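Local coordinates for protein ethanolamine kinase Pv091845 (PDB 2QG7) that probably catalyses the phosphorylation of ethanolamine, the first step in making phosphatidylethanolamine from it, at residues H367-A372 and C416-W421; H389-Y394 and N404-E409. One frame throughout, in Å; residues are numbered along the deposited sequence.

Interaction 1 (H367-A372 and C416-W421); sequences HFNEYA and CSHINW
The ND2 end of the Asn-369 carboxamide lies over one face of the His-418 imidazole, 3.5 Å above its plane and displaced toward the rim, while OD1 projects past the rim, 3.4 Å from His-418 CE1; its equally short distance to NE2 has the wrong angle for a hydrogen bond. The planes are 35° apart, a tilted overlap rather than a parallel stack. Phe-454 and Trp-378 make edge-to-face contacts with the same imidazole, while its ND1 is hydrogen-bonded to NE of Arg-445. Leading away from the ring, Asn-369 ND2 gives Ser-417 OG a weak but nearly straight hydrogen bond, 3.3 Å long with an N-H...O angle of 168°. The hydroxyl is brought to the amide because Ser-417 holds OG trans to its main-chain nitrogen (chi1 171°). Each is also held elsewhere: ND2 bonds to Tyr-414 O, and OG to OD1 of Asn-366. The contact thus joins the C-terminal part of helix 360-369 to helix 413-430 in the helical lobe of the kinase fold. Beside it, His-367 ND1 bonds to Leu-297 O and Trp-421 packs on Asp-296, both in the HxDxxxxN sequence of this kinase superfamily. Because ND2 faces Tyr-414 O and Ser-417 OG, the modelled amide orientation is consistent with its surroundings. Buried ND2, OG and His-418 ND1 each bond beyond the two segments; the bond between the segments is a weak addition.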
loop_
_atom_site.group_PDB
_atom_site.type_symbol
_atom_site.label_atom_id
_atom_site.label_comp_id
_atom_site.label_asym_id
_atom_site.label_seq_id
_atom_site.Cartn_x
_atom_site.Cartn_y
_atom_site.Cartn_z
ATOM N N HIS D 367 12.273 -15.238 -3.305
ATOM C CA HIS D 367 11.471 -15.622 -4.428
ATOM C C HIS D 367 10.023 -15.870 -4.018
ATOM O O HIS D 367 9.078 -15.558 -4.746
ATOM C CB HIS D 367 12.056 -16.875 -5.101
ATOM C CG HIS D 367 11.222 -17.381 -6.245
ATOM N ND1 HIS D 367 10.939 -16.614 -7.353
ATOM C CD2 HIS D 367 10.589 -18.561 -6.439
ATOM C CE1 HIS D 367 10.172 -17.295 -8.185
ATOM N NE2 HIS D 367 9.934 -18.478 -7.653
ATOM N N PHE D 368 9.846 -16.446 -2.846
ATOM C CA PHE D 368 8.524 -16.720 -2.326
ATOM C C PHE D 368 7.773 -15.438 -1.917
ATOM O O PHE D 368 6.553 -15.365 -2.057
ATOM C CB PHE D 368 8.640 -17.655 -1.139
ATOM C CG PHE D 368 8.935 -19.092 -1.531
ATOM C CD1 PHE D 368 8.683 -19.544 -2.842
ATOM C CD2 PHE D 368 9.415 -20.001 -0.598
ATOM C CE1 PHE D 368 8.952 -20.872 -3.195
ATOM C CE2 PHE D 368 9.646 -21.341 -0.937
ATOM C CZ PHE D 368 9.420 -21.768 -2.225
ATOM N N ASN D 369 8.505 -14.434 -1.443
ATOM C CA ASN D 369 7.903 -13.127 -1.254
ATOM C C ASN D 369 7.364 -12.507 -2.542
ATOM O O ASN D 369 6.463 -11.699 -2.485
ATOM C CB ASN D 369 8.832 -12.145 -0.532
ATOM C CG ASN D 369 8.769 -12.284 0.960
ATOM O OD1 ASN D 369 7.725 -12.614 1.518
ATOM N ND2 ASN D 369 9.880 -11.997 1.629
ATOM N N GLU D 370 7.934 -12.874 -3.678
ATOM C CA GLU D 370 7.623 -12.231 -4.939
ATOM C C GLU D 370 6.385 -12.814 -5.579
ATOM O O GLU D 370 6.027 -12.468 -6.668
ATOM C CB GLU D 370 8.847 -12.298 -5.880
ATOM C CG GLU D 370 10.115 -11.483 -5.437
ATOM C CD GLU D 370 9.865 -9.943 -5.355
ATOM O OE1 GLU D 370 10.618 -9.222 -4.622
ATOM O OE2 GLU D 370 8.942 -9.411 -6.052
ATOM N N TYR D 371 5.735 -13.729 -4.906
ATOM C CA TYR D 371 4.488 -14.310 -5.336
ATOM C C TYR D 371 3.415 -13.232 -5.151
ATOM O O TYR D 371 2.382 -13.216 -5.876
ATOM C CB TYR D 371 4.159 -15.512 -4.427
ATOM C CG TYR D 371 4.779 -16.858 -4.822
ATOM C CD1 TYR D 371 6.102 -16.950 -5.306
ATOM C CD2 TYR D 371 4.057 -18.045 -4.660
ATOM C CE1 TYR D 371 6.656 -18.178 -5.646
ATOM C CE2 TYR D 371 4.606 -19.287 -4.990
ATOM C CZ TYR D 371 5.903 -19.344 -5.481
ATOM O OH TYR D 371 6.444 -20.576 -5.840
ATOM N N ALA D 372 3.649 -12.383 -4.141
ATOM C CA ALA D 372 2.827 -11.200 -3.829
ATOM C C ALA D 372 2.901 -10.113 -4.902
ATOM O O ALA D 372 1.978 -9.306 -5.015
ATOM C CB ALA D 372 3.233 -10.622 -2.483
ATOM N N CYS D 416 13.959 -11.186 6.398
ATOM C CA CYS D 416 15.251 -10.689 5.910
ATOM C C CYS D 416 15.131 -10.039 4.482
ATOM O O CYS D 416 15.697 -8.994 4.174
ATOM C CB CYS D 416 16.225 -11.882 5.895
ATOM S SG CYS D 416 17.849 -11.405 5.414
ATOM N N SER D 417 14.391 -10.713 3.622
ATOM C CA SER D 417 14.046 -10.229 2.310
ATOM C C SER D 417 13.181 -8.933 2.361
ATOM O O SER D 417 13.393 -8.026 1.568
ATOM C CB SER D 417 13.269 -11.348 1.613
ATOM O OG SER D 417 12.709 -10.894 0.417
ATOM N N HIS D 418 12.230 -8.849 3.302
ATOM C CA HIS D 418 11.495 -7.596 3.556
ATOM C C HIS D 418 12.372 -6.402 3.950
ATOM O O HIS D 418 12.191 -5.303 3.450
ATOM C CB HIS D 418 10.421 -7.810 4.629
ATOM C CG HIS D 418 9.328 -8.721 4.205
ATOM N ND1 HIS D 418 8.700 -8.604 2.980
ATOM C CD2 HIS D 418 8.741 -9.765 4.837
ATOM C CE1 HIS D 418 7.753 -9.526 2.879
ATOM N NE2 HIS D 418 7.757 -10.244 3.995
ATOM N N ILE D 419 13.292 -6.614 4.877
ATOM C CA ILE D 419 14.166 -5.563 5.314
ATOM C C ILE D 419 15.101 -5.107 4.212
ATOM O O ILE D 419 15.288 -3.907 3.994
ATOM C CB ILE D 419 14.934 -5.978 6.598
ATOM C CG1 ILE D 419 13.919 -6.190 7.735
ATOM C CG2 ILE D 419 15.982 -4.933 6.956
ATOM C CD1 ILE D 419 14.464 -6.865 9.035
ATOM N N ASN D 420 15.691 -6.065 3.512
ATOM C CA ASN D 420 16.569 -5.775 2.384
ATOM C C ASN D 420 15.898 -4.887 1.334
ATOM O O ASN D 420 16.464 -3.878 0.915
ATOM C CB ASN D 420 17.079 -7.093 1.739
ATOM C CG ASN D 420 18.097 -6.846 0.633
ATOM O OD1 ASN D 420 19.246 -6.502 0.893
ATOM N ND2 ASN D 420 17.663 -6.987 -0.609
ATOM N N TRP D 421 14.722 -5.274 0.874
ATOM C CA TRP D 421 14.074 -4.533 -0.183
ATOM C C TRP D 421 13.335 -3.293 0.293
ATOM O O TRP D 421 13.111 -2.393 -0.504
ATOM C CB TRP D 421 13.166 -5.431 -1.022
ATOM C CG TRP D 421 13.992 -6.359 -1.893
ATOM C CD1 TRP D 421 14.164 -7.697 -1.718
ATOM C CD2 TRP D 421 14.819 -5.993 -3.012
ATOM N NE1 TRP D 421 15.006 -8.187 -2.679
ATOM C CE2 TRP D 421 15.435 -7.170 -3.476
ATOM C CE3 TRP D 421 15.094 -4.781 -3.673
ATOM C CZ2 TRP D 421 16.301 -7.188 -4.574
ATOM C CZ3 TRP D 421 15.967 -4.795 -4.773
ATOM C CH2 TRP D 421 16.564 -5.986 -5.207
#

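Interaction 2 (H389-Y394 and N404-E409); sequences HFIMHY and NQLIRE
Tyr-394 anchors its hydroxyl to ND1 of His-210 in a hydrogen bond, while farther back on the same ring CD2 meets Leu-406 CD2 at 3.6 Å. This aromatic residue belongs to two consecutive helices of the kinase-like helical lobe, 384-395 and 400-410, joined by a short loop. Within 389-394 and 404-409 the helix axes approach to 9.7 Å, with 115° between their directions, well short of an antiparallel hairpin. The side chains of Tyr-394 and Leu-406 meet at about a right angle, and the leucine methyl also lies near CE2. Lys-207 adds a cation-pi contact to the tyrosine, which therefore links the pair to helix 196-210. Ile-391 supplies the rest of the interface by dividing its two branches between neighbouring residues. With chi1 at -71°, CG2 is trans to the backbone nitrogen and packs on Leu-406 CD2 at 3.7 Å, whereas the CG1 arm is trans to the carbonyl carbon and extends toward Ile-407. No hydrogen bond bridges the two segments; their direct attraction is apolar, and all four touching residues are buried. Polar fastening lies outside the seam: Glu-409 OE2 forms a salt bridge with Arg-360 NE and also bonds to Ser-288 OG, and Leu-406 packs on the same arginine. At the end of the longer Ile-391 branch, CD1 touches Ile-407 CG1 at 3.8 Å.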
loop_
_atom_site.group_PDB
_atom_site.type_symbol
_atom_site.label_atom_id
_atom_site.label_comp_id
_atom_site.label_asym_id
_atom_site.label_seq_id
_atom_site.Cartn_x
_atom_site.Cartn_y
_atom_site.Cartn_z
ATOM N N HIS D 389 6.320 -28.365 -2.572
ATOM C CA HIS D 389 6.369 -28.674 -3.975
ATOM C C HIS D 389 7.571 -28.043 -4.688
ATOM O O HIS D 389 8.137 -28.654 -5.563
ATOM C CB HIS D 389 5.042 -28.319 -4.666
ATOM C CG HIS D 389 4.949 -28.817 -6.084
ATOM N ND1 HIS D 389 5.206 -28.017 -7.177
ATOM C CD2 HIS D 389 4.674 -30.050 -6.586
ATOM C CE1 HIS D 389 5.068 -28.723 -8.289
ATOM N NE2 HIS D 389 4.738 -29.958 -7.960
ATOM N N PHE D 390 7.962 -26.829 -4.319
ATOM C CA PHE D 390 9.095 -26.135 -4.955
ATOM C C PHE D 390 10.427 -26.766 -4.554
ATOM O O PHE D 390 11.336 -26.983 -5.378
ATOM C CB PHE D 390 9.086 -24.647 -4.547
ATOM C CG PHE D 390 10.183 -23.801 -5.192
ATOM C CD1 PHE D 390 9.942 -23.092 -6.373
ATOM C CD2 PHE D 390 11.438 -23.662 -4.588
ATOM C CE1 PHE D 390 10.925 -22.285 -6.932
ATOM C CE2 PHE D 390 12.436 -22.861 -5.171
ATOM C CZ PHE D 390 12.186 -22.176 -6.332
ATOM N N ILE D 391 10.528 -27.017 -3.257
ATOM C CA ILE D 391 11.757 -27.478 -2.632
ATOM C C ILE D 391 12.054 -28.929 -3.033
ATOM O O ILE D 391 13.208 -29.313 -3.154
ATOM C CB ILE D 391 11.712 -27.261 -1.108
ATOM C CG1 ILE D 391 11.821 -25.741 -0.832
ATOM C CG2 ILE D 391 12.835 -28.038 -0.406
ATOM C CD1 ILE D 391 11.601 -25.297 0.583
ATOM N N MET D 392 11.007 -29.715 -3.244
ATOM C CA MET D 392 11.161 -31.059 -3.767
ATOM C C MET D 392 11.899 -31.032 -5.120
ATOM O O MET D 392 12.857 -31.800 -5.326
ATOM C CB MET D 392 9.794 -31.745 -3.910
ATOM C CG MET D 392 9.847 -33.090 -4.671
ATOM S SD MET D 392 8.187 -33.572 -5.173
ATOM C CE MET D 392 7.696 -34.444 -3.647
ATOM N N HIS D 393 11.451 -30.164 -6.030
ATOM C CA HIS D 393 12.083 -30.051 -7.338
ATOM C C HIS D 393 13.350 -29.213 -7.311
ATOM O O HIS D 393 14.130 -29.212 -8.261
ATOM C CB HIS D 393 11.112 -29.552 -8.397
ATOM C CG HIS D 393 9.954 -30.462 -8.629
ATOM N ND1 HIS D 393 10.070 -31.648 -9.327
ATOM C CD2 HIS D 393 8.653 -30.365 -8.261
ATOM C CE1 HIS D 393 8.884 -32.231 -9.392
ATOM N NE2 HIS D 393 8.006 -31.476 -8.752
ATOM N N TYR D 394 13.564 -28.515 -6.204
ATOM C CA TYR D 394 14.808 -27.772 -6.012
ATOM C C TYR D 394 15.898 -28.759 -5.631
ATOM O O TYR D 394 16.963 -28.776 -6.219
ATOM C CB TYR D 394 14.660 -26.642 -4.955
ATOM C CG TYR D 394 15.966 -26.004 -4.516
ATOM C CD1 TYR D 394 16.613 -25.054 -5.317
ATOM C CD2 TYR D 394 16.572 -26.365 -3.324
ATOM C CE1 TYR D 394 17.817 -24.463 -4.910
ATOM C CE2 TYR D 394 17.796 -25.839 -2.942
ATOM C CZ TYR D 394 18.401 -24.860 -3.733
ATOM O OH TYR D 394 19.587 -24.272 -3.330
ATOM N N ASN D 404 11.482 -31.026 4.283
ATOM C CA ASN D 404 11.052 -30.324 5.520
ATOM C C ASN D 404 12.167 -29.567 6.248
ATOM O O ASN D 404 11.945 -28.606 6.966
ATOM C CB ASN D 404 10.363 -31.290 6.479
ATOM C CG ASN D 404 8.977 -31.635 6.035
ATOM O OD1 ASN D 404 8.464 -31.068 5.084
ATOM N ND2 ASN D 404 8.343 -32.559 6.723
ATOM N N GLN D 405 13.383 -29.992 6.035
ATOM C CA GLN D 405 14.472 -29.420 6.760
ATOM C C GLN D 405 14.889 -28.126 6.067
ATOM O O GLN D 405 15.412 -27.195 6.724
ATOM C CB GLN D 405 15.605 -30.442 6.764
ATOM C CG GLN D 405 16.705 -30.155 7.725
ATOM C CD GLN D 405 17.409 -31.416 8.205
ATOM O OE1 GLN D 405 17.192 -32.556 7.648
ATOM N NE2 GLN D 405 18.276 -31.216 9.255
ATOM N N LEU D 406 14.700 -28.073 4.743
ATOM C CA LEU D 406 14.971 -26.841 4.018
ATOM C C LEU D 406 13.774 -25.851 4.154
ATOM O O LEU D 406 13.972 -24.633 4.165
ATOM C CB LEU D 406 15.376 -27.108 2.557
ATOM C CG LEU D 406 15.692 -25.934 1.606
ATOM C CD1 LEU D 406 16.727 -24.889 2.147
ATOM C CD2 LEU D 406 16.158 -26.452 0.270
ATOM N N ILE D 407 12.562 -26.398 4.276
ATOM C CA ILE D 407 11.390 -25.621 4.687
ATOM C C ILE D 407 11.639 -24.776 5.970
ATOM O O ILE D 407 11.445 -23.561 5.953
ATOM C CB ILE D 407 10.118 -26.504 4.796
ATOM C CG1 ILE D 407 9.702 -27.014 3.417
ATOM C CG2 ILE D 407 8.985 -25.723 5.361
ATOM C CD1 ILE D 407 8.380 -27.848 3.435
ATOM N N ARG D 408 12.126 -25.412 7.034
ATOM C CA ARG D 408 12.502 -24.738 8.262
ATOM C C ARG D 408 13.565 -23.661 8.064
ATOM O O ARG D 408 13.541 -22.619 8.738
ATOM C CB ARG D 408 13.043 -25.773 9.285
ATOM C CG ARG D 408 11.990 -26.703 9.927
ATOM C CD ARG D 408 11.580 -26.193 11.309
ATOM N NE ARG D 408 12.698 -26.243 12.277
ATOM C CZ ARG D 408 12.562 -26.043 13.596
ATOM N NH1 ARG D 408 13.630 -26.111 14.391
ATOM N NH2 ARG D 408 11.357 -25.771 14.128
ATOM N N GLU D 409 14.534 -23.956 7.191
ATOM C CA GLU D 409 15.716 -23.122 6.981
ATOM C C GLU D 409 15.383 -21.772 6.348
ATOM O O GLU D 409 16.063 -20.769 6.612
ATOM C CB GLU D 409 16.685 -23.876 6.087
ATOM C CG GLU D 409 18.108 -23.349 6.084
ATOM C CD GLU D 409 18.963 -24.105 5.041
ATOM O OE1 GLU D 409 19.198 -25.327 5.253
ATOM O OE2 GLU D 409 19.427 -23.490 4.034
#

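Overall arrangement
Both contacts bury their touching residues, but interaction 1 lies nearer the centre of the chain, about 13 Å from it against about 24 Å for interaction 2, whose helices also carry exposed residues. Their centres are about 17 Å apart. Interaction 1 joins helices 360-369 and 413-430, distant in sequence; interaction 2 pairs the two successive helices that lie between them in the chain. The deeper contact is polar, an amide-imidazole-hydroxyl meeting, whereas the outer one is aliphatic with one tyrosine. Phe-390 connects them directly: its CD2 packs 3.6 Å from Phe-368 CZ, in an edge-to-face pair, and its ring also meets His-367.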